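Local coordinates for protein NEDD8-conjugating enzyme UBC12 (Saccharomyces cerevisiae, PDB 3O2U) that accepts the ubiquitin-like protein Rub1 (NEDD8) from its E1 enzyme as a thioester and attaches it to other proteins, chiefly the cullin Cdc53, at residues Arg33-Val47 against Pro127-Leu139. Residues are numbered along the deposited sequence; the frame is centred on the assembly and turned at random.
Sequences RLKRDLDSLDLPPTV and PALDLQSIITGLL
The guanidinium of Arg33 is met at its edge by Pro127 O, Leu129 O and Asp37 OD1. NH1 donates to Pro127 O almost straight (2.8 Å, 174°), and NH2 to Leu129 O at 2.7 Å. NE closes a salt bridge with Asp37 OD1 at 2.8 Å. A bend at chi2 (70°) turns the Arg33 chain toward the loop before helix 131-143. The second Asp37 oxygen, OD2, takes Leu131 N from above the carboxylate plane (3.1 Å) and also bonds Tyr92 OH. Cutting Arg33 back to an alanine is likely to leave both loop carbonyls without these donors and Asp37 OD1 without its charged mate, the carboxylate then held through OD2.

Further along, the Gln132 amide grips the backbone of Asp42 twice: OE1 accepts from Asp42 N at 2.7 Å, and NE2 donates to Asp42 O at 3.0 Å. Leu131 CD2 packs on Leu38 CD2 (3.6 Å) and Leu41 CD1. Beyond them, Ile135 CG2 meets Val47 CG1 (3.6 Å) and Leu43 CD2. In this UBC fold, Leu131 also touches strand 65-70, and Ile135 strand 47-51. Arg33, Asp37 and Gln132 thus each bond backbone groups of the other segment, pinning both loops by their main chains beside the apolar packing.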
loop_
_atom_site.group_PDB
_atom_site.type_symbol
_atom_site.label_atom_id
_atom_site.label_comp_id
_atom_site.label_asym_id
_atom_site.label_seq_id
_atom_site.Cartn_x
_atom_site.Cartn_y
_atom_site.Cartn_z
ATOM N N ARG A 33 -6.824 -1.888 15.983
ATOM C CA ARG A 33 -6.634 -3.016 15.070
ATOM C C ARG A 33 -5.351 -2.863 14.230
ATOM O O ARG A 33 -4.599 -3.816 14.046
ATOM C CB ARG A 33 -7.862 -3.169 14.167
ATOM C CG ARG A 33 -7.650 -4.132 12.987
ATOM C CD ARG A 33 -7.531 -5.620 13.421
ATOM N NE ARG A 33 -6.862 -6.318 12.321
ATOM C CZ ARG A 33 -7.480 -6.901 11.303
ATOM N NH1 ARG A 33 -8.808 -6.997 11.292
ATOM N NH2 ARG A 33 -6.757 -7.438 10.320
ATOM N N LEU A 34 -5.072 -1.663 13.739
ATOM C CA LEU A 34 -3.813 -1.446 13.038
ATOM C C LEU A 34 -2.592 -1.657 13.963
ATOM O O LEU A 34 -1.590 -2.240 13.546
ATOM C CB LEU A 34 -3.778 -0.059 12.383
ATOM C CG LEU A 34 -2.466 0.282 11.664
ATOM C CD1 LEU A 34 -2.074 -0.773 10.639
ATOM C CD2 LEU A 34 -2.543 1.666 11.009
ATOM N N LYS A 35 -2.656 -1.180 15.204
ATOM C CA LYS A 35 -1.553 -1.459 16.151
ATOM C C LYS A 35 -1.297 -2.966 16.299
ATOM O O LYS A 35 -0.156 -3.420 16.322
ATOM C CB LYS A 35 -1.854 -0.871 17.527
ATOM C CG LYS A 35 -1.664 0.627 17.635
ATOM C CD LYS A 35 -2.159 1.118 18.988
ATOM C CE LYS A 35 -1.300 0.563 20.127
ATOM N NZ LYS A 35 0.137 0.916 19.959
ATOM N N ARG A 36 -2.376 -3.730 16.413
ATOM C CA ARG A 36 -2.293 -5.179 16.532
ATOM C C ARG A 36 -1.673 -5.807 15.264
ATOM O O ARG A 36 -0.826 -6.685 15.348
ATOM C CB ARG A 36 -3.682 -5.733 16.903
ATOM C CG ARG A 36 -4.233 -6.900 16.107
ATOM C CD ARG A 36 -5.669 -7.249 16.582
ATOM N NE ARG A 36 -6.360 -8.203 15.710
ATOM C CZ ARG A 36 -7.648 -8.524 15.810
ATOM N NH1 ARG A 36 -8.410 -7.974 16.747
ATOM N NH2 ARG A 36 -8.180 -9.395 14.966
ATOM N N ASP A 37 -2.086 -5.338 14.089
ATOM C CA ASP A 37 -1.473 -5.805 12.839
ATOM C C ASP A 37 0.023 -5.471 12.775
ATOM O O ASP A 37 0.821 -6.281 12.322
ATOM C CB ASP A 37 -2.160 -5.180 11.618
ATOM C CG ASP A 37 -3.511 -5.796 11.317
ATOM O OD1 ASP A 37 -4.093 -6.456 12.208
ATOM O OD2 ASP A 37 -3.976 -5.612 10.164
ATOM N N LEU A 38 0.389 -4.261 13.193
ATOM C CA LEU A 38 1.795 -3.843 13.212
ATOM C C LEU A 38 2.603 -4.641 14.224
ATOM O O LEU A 38 3.746 -5.019 13.965
ATOM C CB LEU A 38 1.913 -2.358 13.544
ATOM C CG LEU A 38 1.556 -1.385 12.420
ATOM C CD1 LEU A 38 1.314 0.000 13.002
ATOM C CD2 LEU A 38 2.672 -1.361 11.380
ATOM N N ASP A 39 2.007 -4.878 15.385
ATOM C CA ASP A 39 2.675 -5.647 16.431
ATOM C C ASP A 39 2.854 -7.118 16.053
ATOM O O ASP A 39 3.706 -7.792 16.620
ATOM C CB ASP A 39 1.915 -5.535 17.761
ATOM C CG ASP A 39 2.054 -4.160 18.392
ATOM O OD1 ASP A 39 2.928 -3.389 17.940
ATOM O OD2 ASP A 39 1.287 -3.846 19.331
ATOM N N SER A 40 2.054 -7.603 15.099
ATOM C CA SER A 40 2.082 -9.005 14.679
ATOM C C SER A 40 2.874 -9.263 13.384
ATOM O O SER A 40 2.873 -10.379 12.862
ATOM C CB SER A 40 0.647 -9.513 14.471
ATOM O OG SER A 40 -0.167 -9.259 15.606
ATOM N N LEU A 41 3.516 -8.240 12.841
ATOM C CA LEU A 41 4.182 -8.382 11.539
ATOM C C LEU A 41 5.330 -9.389 11.570
ATOM O O LEU A 41 6.053 -9.501 12.551
ATOM C CB LEU A 41 4.711 -7.037 11.039
ATOM C CG LEU A 41 3.696 -6.106 10.385
ATOM C CD1 LEU A 41 4.335 -4.739 10.043
ATOM C CD2 LEU A 41 3.068 -6.754 9.156
ATOM N N ASP A 42 5.500 -10.110 10.472
ATOM C CA ASP A 42 6.590 -11.056 10.338
ATOM C C ASP A 42 7.199 -10.871 8.955
ATOM O O ASP A 42 6.962 -11.670 8.055
ATOM C CB ASP A 42 6.056 -12.477 10.504
ATOM C CG ASP A 42 7.157 -13.501 10.631
ATOM O OD1 ASP A 42 7.856 -13.496 11.666
ATOM O OD2 ASP A 42 7.310 -14.323 9.701
ATOM N N LEU A 43 7.973 -9.804 8.781
ATOM C CA LEU A 43 8.426 -9.403 7.446
ATOM C C LEU A 43 9.654 -10.180 6.988
ATOM O O LEU A 43 10.554 -10.437 7.785
ATOM C CB LEU A 43 8.758 -7.909 7.432
ATOM C CG LEU A 43 7.676 -6.867 7.750
ATOM C CD1 LEU A 43 8.303 -5.497 7.993
ATOM C CD2 LEU A 43 6.663 -6.791 6.630
ATOM N N PRO A 44 9.707 -10.540 5.693
ATOM C CA PRO A 44 10.961 -11.091 5.172
ATOM C C PRO A 44 11.976 -9.968 4.977
ATOM O O PRO A 44 11.596 -8.786 4.956
ATOM C CB PRO A 44 10.560 -11.692 3.819
ATOM C CG PRO A 44 9.311 -10.992 3.420
ATOM C CD PRO A 44 8.638 -10.494 4.676
ATOM N N PRO A 45 13.263 -10.324 4.840
ATOM C CA PRO A 45 14.333 -9.324 4.739
ATOM C C PRO A 45 14.178 -8.449 3.496
ATOM O O PRO A 45 14.776 -7.380 3.418
ATOM C CB PRO A 45 15.611 -10.180 4.649
ATOM C CG PRO A 45 15.232 -11.490 5.259
ATOM C CD PRO A 45 13.792 -11.698 4.879
ATOM N N THR A 46 13.351 -8.886 2.554
ATOM C CA THR A 46 13.109 -8.128 1.334
ATOM C C THR A 46 12.086 -7.005 1.517
ATOM O O THR A 46 11.815 -6.251 0.582
ATOM C CB THR A 46 12.598 -9.048 0.236
ATOM O OG1 THR A 46 11.598 -9.902 0.801
ATOM C CG2 THR A 46 13.744 -9.905 -0.318
ATOM N N VAL A 47 11.516 -6.900 2.709
ATOM C CA VAL A 47 10.548 -5.843 2.973
ATOM C C VAL A 47 10.869 -5.070 4.233
ATOM O O VAL A 47 11.030 -5.648 5.310
ATOM C CB VAL A 47 9.114 -6.372 3.103
ATOM C CG1 VAL A 47 8.143 -5.196 3.404
ATOM C CG2 VAL A 47 8.690 -7.096 1.824
ATOM N N PRO A 127 -12.145 -8.359 6.214
ATOM C CA PRO A 127 -11.628 -7.753 7.445
ATOM C C PRO A 127 -10.824 -8.745 8.260
ATOM O O PRO A 127 -10.205 -8.354 9.258
ATOM C CB PRO A 127 -12.898 -7.328 8.199
ATOM C CG PRO A 127 -13.920 -7.145 7.144
ATOM C CD PRO A 127 -13.615 -8.248 6.128
ATOM N N ALA A 128 -10.836 -10.012 7.843
ATOM C CA ALA A 128 -10.031 -11.030 8.499
ATOM C C ALA A 128 -8.620 -11.111 7.891
ATOM O O ALA A 128 -7.776 -11.848 8.392
ATOM C CB ALA A 128 -10.724 -12.397 8.430
ATOM N N LEU A 129 -8.387 -10.368 6.808
ATOM C CA LEU A 129 -7.049 -10.202 6.237
ATOM C C LEU A 129 -6.364 -9.085 7.021
ATOM O O LEU A 129 -7.027 -8.338 7.741
ATOM C CB LEU A 129 -7.115 -9.841 4.744
ATOM C CG LEU A 129 -7.610 -10.944 3.796
ATOM C CD1 LEU A 129 -7.529 -10.539 2.315
ATOM C CD2 LEU A 129 -6.846 -12.228 4.028
ATOM N N ASP A 130 -5.044 -8.984 6.904
ATOM C CA ASP A 130 -4.298 -8.048 7.740
ATOM C C ASP A 130 -3.164 -7.381 6.980
ATOM O O ASP A 130 -2.960 -7.637 5.789
ATOM C CB ASP A 130 -3.759 -8.760 8.990
ATOM C CG ASP A 130 -2.809 -9.907 8.653
ATOM O OD1 ASP A 130 -2.552 -10.164 7.454
ATOM O OD2 ASP A 130 -2.323 -10.568 9.589
ATOM N N LEU A 131 -2.431 -6.519 7.680
ATOM C CA LEU A 131 -1.360 -5.772 7.061
ATOM C C LEU A 131 -0.329 -6.748 6.490
ATOM O O LEU A 131 0.216 -6.523 5.411
ATOM C CB LEU A 131 -0.728 -4.815 8.079
ATOM C CG LEU A 131 0.480 -4.015 7.606
ATOM C CD1 LEU A 131 0.140 -3.173 6.372
ATOM C CD2 LEU A 131 1.027 -3.126 8.747
ATOM N N GLN A 132 -0.062 -7.833 7.215
ATOM C CA GLN A 132 0.906 -8.834 6.737
ATOM C C GLN A 132 0.497 -9.335 5.346
ATOM O O GLN A 132 1.335 -9.475 4.462
ATOM C CB GLN A 132 1.000 -10.016 7.703
ATOM C CG GLN A 132 1.885 -11.149 7.216
ATOM C CD GLN A 132 3.315 -10.972 7.627
ATOM O OE1 GLN A 132 3.608 -10.282 8.601
ATOM N NE2 GLN A 132 4.226 -11.601 6.896
ATOM N N SER A 133 -0.797 -9.593 5.167
ATOM C CA SER A 133 -1.337 -10.068 3.888
ATOM C C SER A 133 -1.147 -9.054 2.796
ATOM O O SER A 133 -0.768 -9.399 1.692
ATOM C CB SER A 133 -2.828 -10.347 4.016
ATOM O OG SER A 133 -3.054 -11.278 5.055
ATOM N N ILE A 134 -1.447 -7.793 3.095
ATOM C CA ILE A 134 -1.281 -6.767 2.095
ATOM C C ILE A 134 0.180 -6.705 1.679
ATOM O O ILE A 134 0.499 -6.712 0.487
ATOM C CB ILE A 134 -1.746 -5.395 2.619
ATOM C CG1 ILE A 134 -3.272 -5.428 2.843
ATOM C CG2 ILE A 134 -1.349 -4.318 1.632
ATOM C CD1 ILE A 134 -3.816 -4.339 3.770
ATOM N N ILE A 135 1.065 -6.656 2.667
ATOM C CA ILE A 135 2.486 -6.544 2.383
ATOM C C ILE A 135 3.000 -7.751 1.586
ATOM O O ILE A 135 3.745 -7.602 0.609
ATOM C CB ILE A 135 3.292 -6.332 3.663
ATOM C CG1 ILE A 135 3.013 -4.911 4.208
ATOM C CG2 ILE A 135 4.781 -6.529 3.371
ATOM C CD1 ILE A 135 3.721 -4.616 5.520
ATOM N N THR A 136 2.595 -8.947 1.990
ATOM C CA THR A 136 2.985 -10.124 1.239
ATOM C C THR A 136 2.470 -10.038 -0.203
ATOM O O THR A 136 3.158 -10.438 -1.133
ATOM C CB THR A 136 2.457 -11.395 1.908
ATOM O OG1 THR A 136 3.043 -11.502 3.210
ATOM C CG2 THR A 136 2.827 -12.628 1.076
ATOM N N GLY A 137 1.258 -9.507 -0.378
ATOM C CA GLY A 137 0.675 -9.321 -1.698
ATOM C C GLY A 137 1.453 -8.368 -2.589
ATOM O O GLY A 137 1.612 -8.613 -3.788
ATOM N N LEU A 138 1.943 -7.280 -2.006
ATOM C CA LEU A 138 2.766 -6.314 -2.740
ATOM C C LEU A 138 4.089 -6.976 -3.155
ATOM O O LEU A 138 4.575 -6.794 -4.258
ATOM C CB LEU A 138 3.009 -5.068 -1.879
ATOM C CG LEU A 138 1.731 -4.268 -1.590
ATOM C CD1 LEU A 138 1.982 -3.088 -0.642
ATOM C CD2 LEU A 138 1.098 -3.795 -2.887
ATOM N N LEU A 139 4.657 -7.768 -2.267
ATOM C CA LEU A 139 5.880 -8.478 -2.605
ATOM C C LEU A 139 5.623 -9.400 -3.803
ATOM O O LEU A 139 6.317 -9.326 -4.812
ATOM C CB LEU A 139 6.356 -9.286 -1.410
ATOM C CG LEU A 139 7.653 -10.074 -1.631
ATOM C CD1 LEU A 139 8.754 -9.169 -2.161
ATOM C CD2 LEU A 139 8.086 -10.771 -0.344
HETATM O O HOH W 1 -0.281 -7.891 10.203
#